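PDB 4H40: putative cell adhesion protein from Bacteroides fragilis, which is a fimbrillin-like protein that probably serves as a building block of pili on the bacterial surface and may thereby contribute to cell adhesion. Local coordinates for residues P18-Y23 and F49-G54; T37-T42 and D145-T150; D53-R58 and I119-K124; I57-Y62 and K74-R79; Y115-L120 and Y173-I178. One frame throughout, in Å; residues are numbered along the deposited sequence.

Interaction 1 (P18-Y23 and F49-G54); sequences PVAGGY and FLLEDG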
# COMPACT_ATOMS: atom_id res chain seq x y z
N PRO B 18 10.95 22.34 -38.64
CA PRO B 18 11.22 21.90 -37.27
C PRO B 18 11.69 20.45 -37.21
O PRO B 18 11.22 19.60 -37.98
CB PRO B 18 9.89 22.12 -36.55
CG PRO B 18 8.88 22.03 -37.61
CD PRO B 18 9.51 22.36 -38.93
N VAL B 19 12.65 20.18 -36.32
CA VAL B 19 13.23 18.85 -36.13
C VAL B 19 12.89 18.40 -34.71
O VAL B 19 13.24 19.07 -33.74
CB VAL B 19 14.75 18.86 -36.46
CG1 VAL B 19 15.48 17.65 -35.88
CG2 VAL B 19 14.97 18.95 -37.96
N ALA B 20 12.16 17.27 -34.62
CA ALA B 20 11.70 16.65 -33.37
C ALA B 20 12.85 16.39 -32.39
O ALA B 20 13.93 15.93 -32.80
CB ALA B 20 10.98 15.34 -33.67
N GLY B 21 12.61 16.69 -31.11
CA GLY B 21 13.58 16.51 -30.05
C GLY B 21 13.27 15.36 -29.13
O GLY B 21 14.02 15.10 -28.18
N GLY B 22 12.16 14.68 -29.40
CA GLY B 22 11.69 13.52 -28.65
C GLY B 22 10.95 13.88 -27.38
O GLY B 22 10.48 15.01 -27.22
N TYR B 23 10.79 12.89 -26.49
CA TYR B 23 10.14 13.15 -25.23
C TYR B 23 10.73 12.29 -24.11
O TYR B 23 11.34 11.25 -24.36
CB TYR B 23 8.61 12.97 -25.31
CG TYR B 23 8.11 11.54 -25.31
CD1 TYR B 23 8.06 10.80 -26.49
CD2 TYR B 23 7.58 10.97 -24.17
CE1 TYR B 23 7.51 9.52 -26.52
CE2 TYR B 23 7.05 9.68 -24.17
CZ TYR B 23 7.03 8.95 -25.35
OH TYR B 23 6.51 7.67 -25.35
N PHE B 49 12.73 9.15 -25.73
CA PHE B 49 12.03 8.33 -26.71
C PHE B 49 11.66 9.18 -27.90
O PHE B 49 11.62 10.40 -27.79
CB PHE B 49 10.77 7.72 -26.09
CG PHE B 49 10.97 6.58 -25.13
CD1 PHE B 49 12.24 6.18 -24.74
CD2 PHE B 49 9.88 5.92 -24.57
CE1 PHE B 49 12.43 5.16 -23.81
CE2 PHE B 49 10.06 4.87 -23.66
CZ PHE B 49 11.34 4.50 -23.28
N LEU B 50 11.39 8.54 -29.06
CA LEU B 50 10.95 9.27 -30.24
C LEU B 50 9.51 9.62 -30.04
O LEU B 50 8.79 8.81 -29.44
CB LEU B 50 11.08 8.43 -31.52
CG LEU B 50 12.42 7.85 -31.93
CD1 LEU B 50 12.24 6.97 -33.13
CD2 LEU B 50 13.42 8.95 -32.26
N LEU B 51 9.06 10.77 -30.57
CA LEU B 51 7.65 11.16 -30.50
C LEU B 51 6.85 10.06 -31.19
O LEU B 51 7.31 9.54 -32.21
CB LEU B 51 7.41 12.53 -31.15
CG LEU B 51 8.19 13.71 -30.56
CD1 LEU B 51 8.03 14.97 -31.40
CD2 LEU B 51 7.78 13.98 -29.12
N GLU B 52 5.74 9.63 -30.61
CA GLU B 52 4.96 8.52 -31.16
C GLU B 52 4.38 8.85 -32.55
O GLU B 52 3.90 9.96 -32.79
CB GLU B 52 3.86 8.04 -30.19
CG GLU B 52 4.37 7.52 -28.84
CD GLU B 52 5.40 6.40 -28.87
OE1 GLU B 52 5.26 5.47 -29.70
OE2 GLU B 52 6.35 6.43 -28.04
N ASP B 53 4.51 7.90 -33.47
CA ASP B 53 4.01 8.03 -34.83
C ASP B 53 2.50 8.32 -34.81
O ASP B 53 1.76 7.64 -34.09
CB ASP B 53 4.31 6.72 -35.60
CG ASP B 53 4.12 6.79 -37.09
OD1 ASP B 53 2.96 6.68 -37.54
OD2 ASP B 53 5.13 6.90 -37.81
N GLY B 54 2.08 9.36 -35.54
CA GLY B 54 0.68 9.76 -35.64
C GLY B 54 0.25 10.82 -34.64
O GLY B 54 -0.85 11.36 -34.74
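Y23 and F49 exchange two backbone hydrogen bonds, Y23 N to F49 O and F49 N to Y23 O, each 2.9 Å long, which makes a single antiparallel hydrogen-bonded pair. From this bridge the Y23 side chain extends past L50 to E52. Its CB lies 4.0 Å from CD2 of L51. CG stands between the backbone N and the carbonyl carbon (chi1 77°). CD1 and then CE1 pass the L50 carbonyl, Y23 CE1 coming to 3.3 Å from L50 O near the ring plane. The methylene of F49 covers one face: F49 CB sits 4.2 Å from the ring centroid, 27° off the normal, as a CH-pi contact. At the tip, Y23 OH donates to E52 OE2 over 3.0 Å, reaching the carboxylate on its anti side with the ring and carboxylate planes 81° apart. The same hydroxyl lies at the edge of the F49 ring, in its plane. Nearer the start of the contact, L51 CD2 comes to 3.5 Å from G22 O, and L51 CD1 touches A20 CB at 3.7 Å. This is an isolated beta bridge: beyond it, strand 23-24 pairs in parallel with strand 177-190, and Y23 and L51 both pack on I177, in a domain of the fimbrillin-like family.

Interaction 2 (T37-T42 and D145-T150); sequences TPDGET and DRYTQT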
# COMPACT_ATOMS: atom_id res chain seq x y z
N THR B 37 16.20 25.92 -9.25
CA THR B 37 15.18 26.07 -10.27
C THR B 37 15.85 26.90 -11.38
O THR B 37 16.27 28.02 -11.08
CB THR B 37 13.93 26.72 -9.67
N PRO B 38 16.08 26.39 -12.63
CA PRO B 38 15.72 25.08 -13.21
C PRO B 38 16.74 23.98 -12.85
O PRO B 38 17.94 24.21 -12.68
CB PRO B 38 15.68 25.37 -14.71
CG PRO B 38 16.68 26.48 -14.91
CD PRO B 38 16.77 27.24 -13.62
N ASP B 39 16.20 22.76 -12.73
CA ASP B 39 16.84 21.50 -12.37
C ASP B 39 17.52 20.87 -13.60
O ASP B 39 16.86 20.59 -14.61
CB ASP B 39 15.72 20.58 -11.82
CG ASP B 39 16.09 19.32 -11.08
OD1 ASP B 39 17.17 18.76 -11.36
OD2 ASP B 39 15.25 18.83 -10.30
N GLY B 40 18.83 20.67 -13.52
CA GLY B 40 19.59 20.05 -14.60
C GLY B 40 20.01 18.62 -14.30
O GLY B 40 20.60 17.95 -15.15
N GLU B 41 19.68 18.15 -13.10
CA GLU B 41 20.09 16.84 -12.61
C GLU B 41 19.01 15.74 -12.68
O GLU B 41 19.38 14.57 -12.73
CB GLU B 41 20.58 16.97 -11.16
CG GLU B 41 21.90 17.69 -11.02
CD GLU B 41 23.11 17.00 -11.63
OE1 GLU B 41 23.43 15.87 -11.20
OE2 GLU B 41 23.73 17.59 -12.54
N THR B 42 17.72 16.09 -12.62
CA THR B 42 16.63 15.12 -12.61
C THR B 42 16.60 14.27 -13.89
O THR B 42 16.41 13.04 -13.81
CB THR B 42 15.31 15.86 -12.35
OG1 THR B 42 15.29 16.27 -10.99
CG2 THR B 42 14.08 15.01 -12.64
N ASP B 145 9.59 24.32 -17.80
CA ASP B 145 10.64 25.20 -17.30
C ASP B 145 11.26 24.68 -15.99
O ASP B 145 12.25 25.24 -15.52
CB ASP B 145 10.10 26.62 -17.14
CG ASP B 145 10.01 27.44 -18.43
OD1 ASP B 145 10.51 26.96 -19.48
OD2 ASP B 145 9.46 28.57 -18.38
N ARG B 146 10.72 23.58 -15.45
CA ARG B 146 11.23 22.99 -14.21
C ARG B 146 12.58 22.31 -14.44
O ARG B 146 13.36 22.20 -13.50
CB ARG B 146 10.22 21.99 -13.61
CG ARG B 146 9.05 22.67 -12.91
CD ARG B 146 7.94 21.69 -12.53
NE ARG B 146 7.13 21.28 -13.68
CZ ARG B 146 5.92 20.72 -13.61
NH1 ARG B 146 5.35 20.50 -12.43
NH2 ARG B 146 5.28 20.37 -14.72
N TYR B 147 12.87 21.87 -15.68
CA TYR B 147 14.13 21.19 -16.01
C TYR B 147 14.81 21.88 -17.15
O TYR B 147 14.13 22.40 -18.04
CB TYR B 147 13.92 19.70 -16.33
CG TYR B 147 12.87 19.04 -15.46
CD1 TYR B 147 13.16 18.68 -14.15
CD2 TYR B 147 11.57 18.87 -15.92
CE1 TYR B 147 12.18 18.14 -13.32
CE2 TYR B 147 10.58 18.33 -15.09
CZ TYR B 147 10.89 17.97 -13.79
OH TYR B 147 9.92 17.43 -12.98
N THR B 148 16.14 21.93 -17.13
CA THR B 148 16.93 22.64 -18.14
C THR B 148 16.80 22.00 -19.52
O THR B 148 16.73 22.71 -20.53
CB THR B 148 18.41 22.74 -17.71
OG1 THR B 148 18.97 21.44 -17.57
CG2 THR B 148 18.59 23.51 -16.42
N GLN B 149 16.75 20.66 -19.56
CA GLN B 149 16.68 19.86 -20.78
C GLN B 149 15.42 20.17 -21.63
O GLN B 149 15.50 20.17 -22.87
CB GLN B 149 16.74 18.36 -20.43
CG GLN B 149 18.10 17.88 -19.89
CD GLN B 149 18.29 18.02 -18.39
OE1 GLN B 149 17.39 18.40 -17.62
NE2 GLN B 149 19.47 17.66 -17.92
N THR B 150 14.29 20.45 -20.93
CA THR B 150 12.95 20.66 -21.48
C THR B 150 12.51 22.14 -21.44
O THR B 150 11.44 22.48 -21.98
CB THR B 150 11.94 19.78 -20.71
OG1 THR B 150 11.87 20.19 -19.35
CG2 THR B 150 12.28 18.32 -20.79
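D39 and Y147 face each other in a single backbone bridge, with D39 N donating to R146 O (3.0 Å) and T148 N donating to D39 O (2.9 Å), although neither loop is a regular strand. The second donor stands well above the D39 carbonyl plane, 43° out of it. Beside the bridge, P38, which follows a cis peptide bond, lays its ring across the T148 side chain at about a right angle, P38 CG meeting T148 CG2 at 3.8 Å. The D39 carboxylate turns back into its own loop, CG anti to the backbone N (chi1 -166°). There D39 OD1 accepts from E41 N, which makes an Asx turn, and from T42 N, three residues on, which makes an Asx motif, while D39 OD2 takes the T42 hydroxyl over 2.7 Å. T42 also meets Y147: T42 CG2 lies 3.7 Å from Y147 CE1, and D39 CB approaches CD1 of the same ring. Over the centre of one face of that ring sits CB of R146, whose guanidinium is turned to D144. Q149 closes the far end. Its chain bends at chi2 (87°), which sets CD; Q149 NE2 donates to G40 O at 3.0 Å, with the oxygen close to the plane of the amide. The hydrogen bonds crossing this surface contact are thus three N-H to carbonyl bonds, two from backbone N-H groups and one from the Q149 amide, while the D39 bonds probably help to fix the shape of its own loop.

Interaction 3 (D53-R58 and I119-K124); sequences DGSTIR and ILSPAK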
# COMPACT_ATOMS: atom_id res chain seq x y z
N ASP B 53 4.51 7.90 -33.47
CA ASP B 53 4.01 8.03 -34.83
C ASP B 53 2.50 8.32 -34.81
O ASP B 53 1.76 7.64 -34.09
CB ASP B 53 4.31 6.72 -35.60
CG ASP B 53 4.12 6.79 -37.09
OD1 ASP B 53 2.96 6.68 -37.54
OD2 ASP B 53 5.13 6.90 -37.81
N GLY B 54 2.08 9.36 -35.54
CA GLY B 54 0.68 9.76 -35.64
C GLY B 54 0.25 10.82 -34.64
O GLY B 54 -0.85 11.36 -34.74
N SER B 55 1.11 11.12 -33.66
CA SER B 55 0.85 12.16 -32.67
C SER B 55 1.05 13.53 -33.30
O SER B 55 1.64 13.63 -34.37
CB SER B 55 1.75 11.99 -31.44
OG SER B 55 3.10 12.32 -31.71
N THR B 56 0.49 14.56 -32.67
CA THR B 56 0.61 15.92 -33.20
C THR B 56 1.33 16.79 -32.20
O THR B 56 1.26 16.53 -31.00
CB THR B 56 -0.76 16.54 -33.56
OG1 THR B 56 -1.58 16.62 -32.39
CG2 THR B 56 -1.48 15.79 -34.68
N ILE B 57 2.04 17.81 -32.71
CA ILE B 57 2.71 18.80 -31.87
C ILE B 57 2.25 20.17 -32.32
O ILE B 57 2.04 20.37 -33.51
CB ILE B 57 4.27 18.69 -31.81
CG1 ILE B 57 4.97 19.09 -33.09
CG2 ILE B 57 4.78 17.33 -31.33
CD1 ILE B 57 5.75 20.33 -32.93
N ARG B 58 2.07 21.10 -31.38
CA ARG B 58 1.77 22.50 -31.65
C ARG B 58 2.99 23.36 -31.34
O ARG B 58 3.53 23.30 -30.23
CB ARG B 58 0.57 23.04 -30.85
CG ARG B 58 0.44 24.58 -30.93
CD ARG B 58 -0.85 25.14 -30.38
NE ARG B 58 -2.02 24.51 -30.97
CZ ARG B 58 -2.63 24.92 -32.08
NH1 ARG B 58 -2.20 26.00 -32.73
NH2 ARG B 58 -3.69 24.27 -32.55
N ILE B 119 6.19 24.08 -26.97
CA ILE B 119 5.59 22.92 -27.64
C ILE B 119 4.56 22.30 -26.74
O ILE B 119 4.73 22.27 -25.52
CB ILE B 119 6.64 21.83 -28.07
CG1 ILE B 119 8.03 22.38 -28.48
CG2 ILE B 119 6.06 20.81 -29.08
CD1 ILE B 119 8.08 23.17 -29.71
N LEU B 120 3.51 21.77 -27.37
CA LEU B 120 2.41 21.02 -26.77
C LEU B 120 2.15 19.80 -27.63
O LEU B 120 2.23 19.89 -28.86
CB LEU B 120 1.13 21.86 -26.67
CG LEU B 120 1.18 23.10 -25.82
CD1 LEU B 120 0.22 24.11 -26.34
CD2 LEU B 120 0.88 22.80 -24.37
N SER B 121 1.82 18.67 -27.00
CA SER B 121 1.46 17.45 -27.72
C SER B 121 0.45 16.68 -26.88
O SER B 121 0.77 16.35 -25.73
CB SER B 121 2.67 16.61 -28.07
OG SER B 121 2.27 15.48 -28.84
N PRO B 122 -0.80 16.47 -27.35
CA PRO B 122 -1.37 16.81 -28.68
C PRO B 122 -1.41 18.32 -28.98
O PRO B 122 -1.32 19.14 -28.07
CB PRO B 122 -2.80 16.26 -28.60
CG PRO B 122 -2.73 15.18 -27.57
CD PRO B 122 -1.79 15.73 -26.54
N ALA B 123 -1.56 18.66 -30.29
CA ALA B 123 -1.60 20.05 -30.77
C ALA B 123 -2.92 20.73 -30.38
O ALA B 123 -3.65 21.25 -31.24
CB ALA B 123 -1.39 20.10 -32.28
N LYS B 124 -3.23 20.72 -29.06
CA LYS B 124 -4.44 21.32 -28.49
C LYS B 124 -4.45 22.83 -28.69
O LYS B 124 -3.39 23.45 -28.76
CB LYS B 124 -4.58 20.97 -26.99
CG LYS B 124 -4.91 19.51 -26.72
CD LYS B 124 -5.34 19.30 -25.27
CE LYS B 124 -6.68 18.62 -25.20
NZ LYS B 124 -7.33 18.83 -23.89
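T56 O is gripped from the 119-124 side by the S121 hydroxyl, which donates over 2.6 Å, and is also approached by the CA-H groups of S121 and P122. S121 OG reaches it by standing anti to its own backbone N (chi1 -177°). On the same residue, T56 OG1 accepts from A123 N at 2.9 Å in a nearly straight bond (172°) and is also hydrogen-bonded to G98 O, so this buried hydroxyl has two partners. Two residues further on, R58 and L120 form an antiparallel hydrogen-bonded pair, R58 N to L120 O at 2.8 Å. Strands 56-62 and 113-121 are neighbours in the beta-sheet framework of this transthyretin-clan protein, and this is where their ladder ends: a cis peptide bond precedes P122, and A123 is the centre of an inverse gamma turn. The turn brings A123 against R58, whose CB packs on A123 CB (3.8 Å). The R58 guanidinium then catches two successive carbonyls, NE to K124 O at 2.8 Å and NH2 to A123 O at 3.3 Å, each donor standing well above the plane of the carbonyl it meets. NH1 turns to S73 OG. Beside the last paired residues, I57 CD1 meets I119 CG2 at 3.9 Å.

Interaction 4 (I57-Y62 and K74-R79); sequences IRLVVY and KAYLVR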
# COMPACT_ATOMS: atom_id res chain seq x y z
N ILE B 57 2.04 17.81 -32.71
CA ILE B 57 2.71 18.80 -31.87
C ILE B 57 2.25 20.17 -32.32
O ILE B 57 2.04 20.37 -33.51
CB ILE B 57 4.27 18.69 -31.81
CG1 ILE B 57 4.97 19.09 -33.09
CG2 ILE B 57 4.78 17.33 -31.33
CD1 ILE B 57 5.75 20.33 -32.93
N ARG B 58 2.07 21.10 -31.38
CA ARG B 58 1.77 22.50 -31.65
C ARG B 58 2.99 23.36 -31.34
O ARG B 58 3.53 23.30 -30.23
CB ARG B 58 0.57 23.04 -30.85
CG ARG B 58 0.44 24.58 -30.93
CD ARG B 58 -0.85 25.14 -30.38
NE ARG B 58 -2.02 24.51 -30.97
CZ ARG B 58 -2.63 24.92 -32.08
NH1 ARG B 58 -2.20 26.00 -32.73
NH2 ARG B 58 -3.69 24.27 -32.55
N LEU B 59 3.39 24.17 -32.29
CA LEU B 59 4.48 25.10 -32.11
C LEU B 59 3.85 26.44 -31.76
O LEU B 59 3.07 26.96 -32.56
CB LEU B 59 5.30 25.13 -33.42
CG LEU B 59 6.68 25.76 -33.41
CD1 LEU B 59 7.67 24.93 -32.64
CD2 LEU B 59 7.19 25.86 -34.81
N VAL B 60 4.07 26.93 -30.51
CA VAL B 60 3.56 28.20 -29.95
C VAL B 60 4.70 29.21 -30.04
O VAL B 60 5.77 28.98 -29.45
CB VAL B 60 3.02 28.07 -28.48
CG1 VAL B 60 2.36 29.36 -28.00
CG2 VAL B 60 2.08 26.88 -28.31
N VAL B 61 4.50 30.31 -30.80
CA VAL B 61 5.52 31.33 -31.02
C VAL B 61 5.22 32.60 -30.21
O VAL B 61 4.06 33.01 -30.10
CB VAL B 61 5.71 31.64 -32.53
CG1 VAL B 61 6.68 32.78 -32.77
CG2 VAL B 61 6.17 30.39 -33.27
N TYR B 62 6.28 33.19 -29.63
CA TYR B 62 6.29 34.44 -28.86
C TYR B 62 7.35 35.40 -29.42
O TYR B 62 8.34 34.93 -29.99
CB TYR B 62 6.58 34.17 -27.37
CG TYR B 62 5.63 33.19 -26.71
CD1 TYR B 62 5.92 31.83 -26.69
CD2 TYR B 62 4.48 33.62 -26.06
CE1 TYR B 62 5.06 30.92 -26.08
CE2 TYR B 62 3.63 32.72 -25.42
CZ TYR B 62 3.92 31.37 -25.43
OH TYR B 62 3.07 30.49 -24.80
N LYS B 74 1.46 26.97 -35.31
CA LYS B 74 1.47 25.88 -36.31
C LYS B 74 1.40 24.51 -35.66
O LYS B 74 2.02 24.29 -34.62
CB LYS B 74 2.74 25.97 -37.20
CG LYS B 74 2.70 25.14 -38.49
CD LYS B 74 2.14 25.90 -39.68
CE LYS B 74 0.81 25.35 -40.12
NZ LYS B 74 0.28 26.08 -41.30
N ALA B 75 0.67 23.58 -36.31
CA ALA B 75 0.50 22.20 -35.89
C ALA B 75 1.22 21.25 -36.84
O ALA B 75 1.26 21.51 -38.05
CB ALA B 75 -0.97 21.86 -35.83
N TYR B 76 1.81 20.17 -36.31
CA TYR B 76 2.55 19.20 -37.12
C TYR B 76 2.14 17.77 -36.84
O TYR B 76 1.74 17.48 -35.72
CB TYR B 76 4.07 19.34 -36.89
CG TYR B 76 4.63 20.64 -37.41
CD1 TYR B 76 4.64 21.78 -36.61
CD2 TYR B 76 5.18 20.73 -38.68
CE1 TYR B 76 5.16 22.99 -37.09
CE2 TYR B 76 5.69 21.93 -39.17
CZ TYR B 76 5.68 23.06 -38.36
OH TYR B 76 6.23 24.25 -38.79
N LEU B 77 2.23 16.89 -37.86
CA LEU B 77 1.94 15.46 -37.71
C LEU B 77 3.27 14.71 -37.67
O LEU B 77 4.17 14.99 -38.46
CB LEU B 77 1.02 14.94 -38.82
CG LEU B 77 0.63 13.46 -38.74
CD1 LEU B 77 -0.35 13.19 -37.62
CD2 LEU B 77 0.05 12.98 -40.03
N VAL B 78 3.40 13.80 -36.71
CA VAL B 78 4.62 13.01 -36.52
C VAL B 78 4.52 11.72 -37.33
O VAL B 78 3.50 11.02 -37.27
CB VAL B 78 4.90 12.72 -35.01
CG1 VAL B 78 6.15 11.86 -34.80
CG2 VAL B 78 4.98 14.01 -34.19
N ARG B 79 5.58 11.41 -38.07
CA ARG B 79 5.76 10.17 -38.82
C ARG B 79 7.21 9.75 -38.67
O ARG B 79 8.12 10.47 -39.11
CB ARG B 79 5.34 10.26 -40.31
CG ARG B 79 3.84 10.42 -40.59
CD ARG B 79 2.95 9.27 -40.12
NE ARG B 79 1.55 9.68 -40.16
CZ ARG B 79 0.55 9.04 -39.56
NH1 ARG B 79 0.79 7.94 -38.86
NH2 ARG B 79 -0.69 9.49 -39.66
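I57 holds CG1 between its backbone N and carbonyl carbon (chi1 71°), Y76 turns its CG anti to the carbonyl carbon (chi1 -67°), and, as a directly paired couple on one face of the sheet, the two side chains touch. I57 CG1 lies 3.9 Å from Y76 CB, and I57 CD1 reaches Y76 CD1 at 4.1 Å, the side chains crossing at a slant. Farther along the ring, L59 takes over, its CD2 4.2 Å from Y76 CE1. The tyrosine ring therefore meets two aliphatic side chains of strand 57-62 that are two residues apart, while L108 also packs against it. The register behind this is set by the backbone. I57 pairs with Y76 and L59 with K74 as hydrogen-bonded pairs, the bonds including Y76 N to I57 O at 2.8 Å and L59 N to K74 O at 2.7 Å. R58 and A75, between them, form a non-hydrogen-bonded pair with side chains on the other face, where A75 packs on V94. K74 starts on the same sheet face as Y76, but its NZ bonds to T106 O. The two strands run at 153° to one another, as neighbours in a twisted antiparallel beta hairpin, with strands 113-121 and 88-94 continuing the sheet beyond either strand.

Interaction 5 (Y115-L120 and Y173-I178); sequences YYFRIL and YLPPII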
# COMPACT_ATOMS: atom_id res chain seq x y z
N TYR B 115 12.73 34.97 -31.44
CA TYR B 115 11.46 34.44 -30.97
C TYR B 115 11.63 33.36 -29.90
O TYR B 115 12.58 32.58 -29.95
CB TYR B 115 10.67 33.82 -32.15
CG TYR B 115 10.45 34.75 -33.31
CD1 TYR B 115 9.33 35.58 -33.37
CD2 TYR B 115 11.34 34.79 -34.38
CE1 TYR B 115 9.12 36.44 -34.45
CE2 TYR B 115 11.14 35.65 -35.46
CZ TYR B 115 10.03 36.47 -35.50
OH TYR B 115 9.83 37.30 -36.57
N TYR B 116 10.68 33.29 -28.96
CA TYR B 116 10.60 32.23 -27.96
C TYR B 116 9.62 31.22 -28.47
O TYR B 116 8.67 31.61 -29.14
CB TYR B 116 10.15 32.78 -26.60
CG TYR B 116 11.23 33.53 -25.85
CD1 TYR B 116 12.20 32.85 -25.12
CD2 TYR B 116 11.26 34.92 -25.83
CE1 TYR B 116 13.19 33.53 -24.41
CE2 TYR B 116 12.24 35.61 -25.12
CZ TYR B 116 13.20 34.91 -24.41
OH TYR B 116 14.17 35.58 -23.71
N PHE B 117 9.82 29.94 -28.18
CA PHE B 117 8.84 28.97 -28.65
C PHE B 117 8.62 27.87 -27.62
O PHE B 117 9.54 27.46 -26.91
CB PHE B 117 9.18 28.40 -30.06
CG PHE B 117 10.46 27.60 -30.18
CD1 PHE B 117 11.66 28.24 -30.43
CD2 PHE B 117 10.45 26.21 -30.06
CE1 PHE B 117 12.86 27.50 -30.51
CE2 PHE B 117 11.65 25.48 -30.15
CZ PHE B 117 12.84 26.13 -30.38
N ARG B 118 7.36 27.44 -27.52
CA ARG B 118 6.91 26.37 -26.64
C ARG B 118 6.23 25.31 -27.49
O ARG B 118 5.79 25.59 -28.61
CB ARG B 118 5.96 26.89 -25.55
CG ARG B 118 6.57 27.97 -24.68
CD ARG B 118 5.91 28.04 -23.33
NE ARG B 118 6.91 28.31 -22.32
CZ ARG B 118 7.08 27.61 -21.20
NH1 ARG B 118 6.26 26.62 -20.90
NH2 ARG B 118 8.05 27.92 -20.37
N ILE B 119 6.19 24.08 -26.97
CA ILE B 119 5.59 22.92 -27.64
C ILE B 119 4.56 22.30 -26.74
O ILE B 119 4.73 22.27 -25.52
CB ILE B 119 6.64 21.83 -28.07
CG1 ILE B 119 8.03 22.38 -28.48
CG2 ILE B 119 6.06 20.81 -29.08
CD1 ILE B 119 8.08 23.17 -29.71
N LEU B 120 3.51 21.77 -27.37
CA LEU B 120 2.41 21.02 -26.77
C LEU B 120 2.15 19.80 -27.63
O LEU B 120 2.23 19.89 -28.86
CB LEU B 120 1.13 21.86 -26.67
CG LEU B 120 1.18 23.10 -25.82
CD1 LEU B 120 0.22 24.11 -26.34
CD2 LEU B 120 0.88 22.80 -24.37
N TYR B 173 15.54 23.36 -34.29
CA TYR B 173 15.78 22.17 -33.46
C TYR B 173 14.95 22.27 -32.17
O TYR B 173 15.15 23.19 -31.35
CB TYR B 173 17.29 21.99 -33.19
CG TYR B 173 18.07 21.58 -34.42
CD1 TYR B 173 18.11 20.25 -34.84
CD2 TYR B 173 18.76 22.52 -35.18
CE1 TYR B 173 18.82 19.87 -35.98
CE2 TYR B 173 19.47 22.15 -36.33
CZ TYR B 173 19.50 20.82 -36.72
OH TYR B 173 20.20 20.43 -37.85
N LEU B 174 13.99 21.35 -32.03
CA LEU B 174 13.08 21.34 -30.90
C LEU B 174 13.70 20.66 -29.71
O LEU B 174 14.31 19.60 -29.88
CB LEU B 174 11.75 20.65 -31.23
CG LEU B 174 10.89 21.20 -32.36
CD1 LEU B 174 9.52 20.64 -32.26
CD2 LEU B 174 10.79 22.70 -32.30
N PRO B 175 13.53 21.23 -28.50
CA PRO B 175 14.02 20.53 -27.31
C PRO B 175 13.09 19.34 -26.96
O PRO B 175 11.95 19.31 -27.44
CB PRO B 175 14.01 21.61 -26.22
CG PRO B 175 13.47 22.87 -26.88
CD PRO B 175 12.80 22.46 -28.13
N PRO B 176 13.53 18.33 -26.19
CA PRO B 176 12.59 17.26 -25.83
C PRO B 176 11.45 17.81 -24.95
O PRO B 176 11.60 18.87 -24.33
CB PRO B 176 13.46 16.23 -25.10
CG PRO B 176 14.64 16.99 -24.61
CD PRO B 176 14.85 18.15 -25.54
N ILE B 177 10.29 17.14 -24.97
CA ILE B 177 9.13 17.54 -24.17
C ILE B 177 8.88 16.47 -23.08
O ILE B 177 9.47 15.40 -23.11
CB ILE B 177 7.89 17.87 -25.06
CG1 ILE B 177 7.47 16.69 -25.98
CG2 ILE B 177 8.13 19.17 -25.86
CD1 ILE B 177 6.31 17.01 -27.01
N ILE B 178 8.09 16.79 -22.09
CA ILE B 178 7.87 15.93 -20.93
C ILE B 178 6.42 16.09 -20.50
O ILE B 178 5.78 17.09 -20.84
CB ILE B 178 8.91 16.31 -19.82
CG1 ILE B 178 8.94 15.33 -18.63
CG2 ILE B 178 8.85 17.79 -19.42
CD1 ILE B 178 10.22 15.30 -17.88
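Y173 meets F117 through its backbone alone, its carbonyl O lying 3.9 Å from F117 CZ at the edge of the phenyl ring and near the ring plane, while its own side chain points away. L174 comes next and is the residue that joins the two hydrophobic side chains of the 115-120 strand. L174 CD2 touches both, F117 CE2 at 3.6 Å and I119 CD1 at 3.8 Å, and L174 CD1 also lies 3.9 Å from I119 CD1. I119 CD1 in turn sits at the edge of the F117 ring, in its plane, and the three groups make a compact apolar cluster. P175 follows with its ring CD 3.8 Å from F117 CE2, the same ring carbon that L174 touches. F117 CG stands between the backbone N and the carbonyl carbon (chi1 63°). After P176, the chain turns I177 back toward the strand, and its CG2 meets I119 CB at 3.8 Å, the two isoleucines crossing at about a right angle. The contact is mainly apolar packing, built of branched aliphatic groups, a proline and one aromatic ring, with the Y173 carbonyl at the edge of the F117 ring. Segment 173-178 passes from strand 169-173 into strand 177-190, lying against strand 113-121 without pairing with it. F117 is also packed on T153 and V155 of strand 153-157, L174 on I57 of strand 56-62, and I177 on Y23 of strand 23-24.

Overall arrangement
Interactions 3 and 4 share I57 and R58 and use strand 56-62, one pairing it with strand 113-121 and the other with strand 74-79; both are buried, but interaction 4 is a three-pair ladder and interaction 3 the end of one, finished by side-chain bonds to main chain. Interaction 5 covers the same strand 113-121 with apolar groups and no polar bonds. Interaction 1 is partly buried beside them: L51 packs on I57, and G22 and V19 bond to the backbone of 173-178. Interaction 2 lies at the surface, its centre about 14 Å from that of interaction 5, to which the D145-R118 salt bridge connects it, and rests mainly on polar loop chemistry.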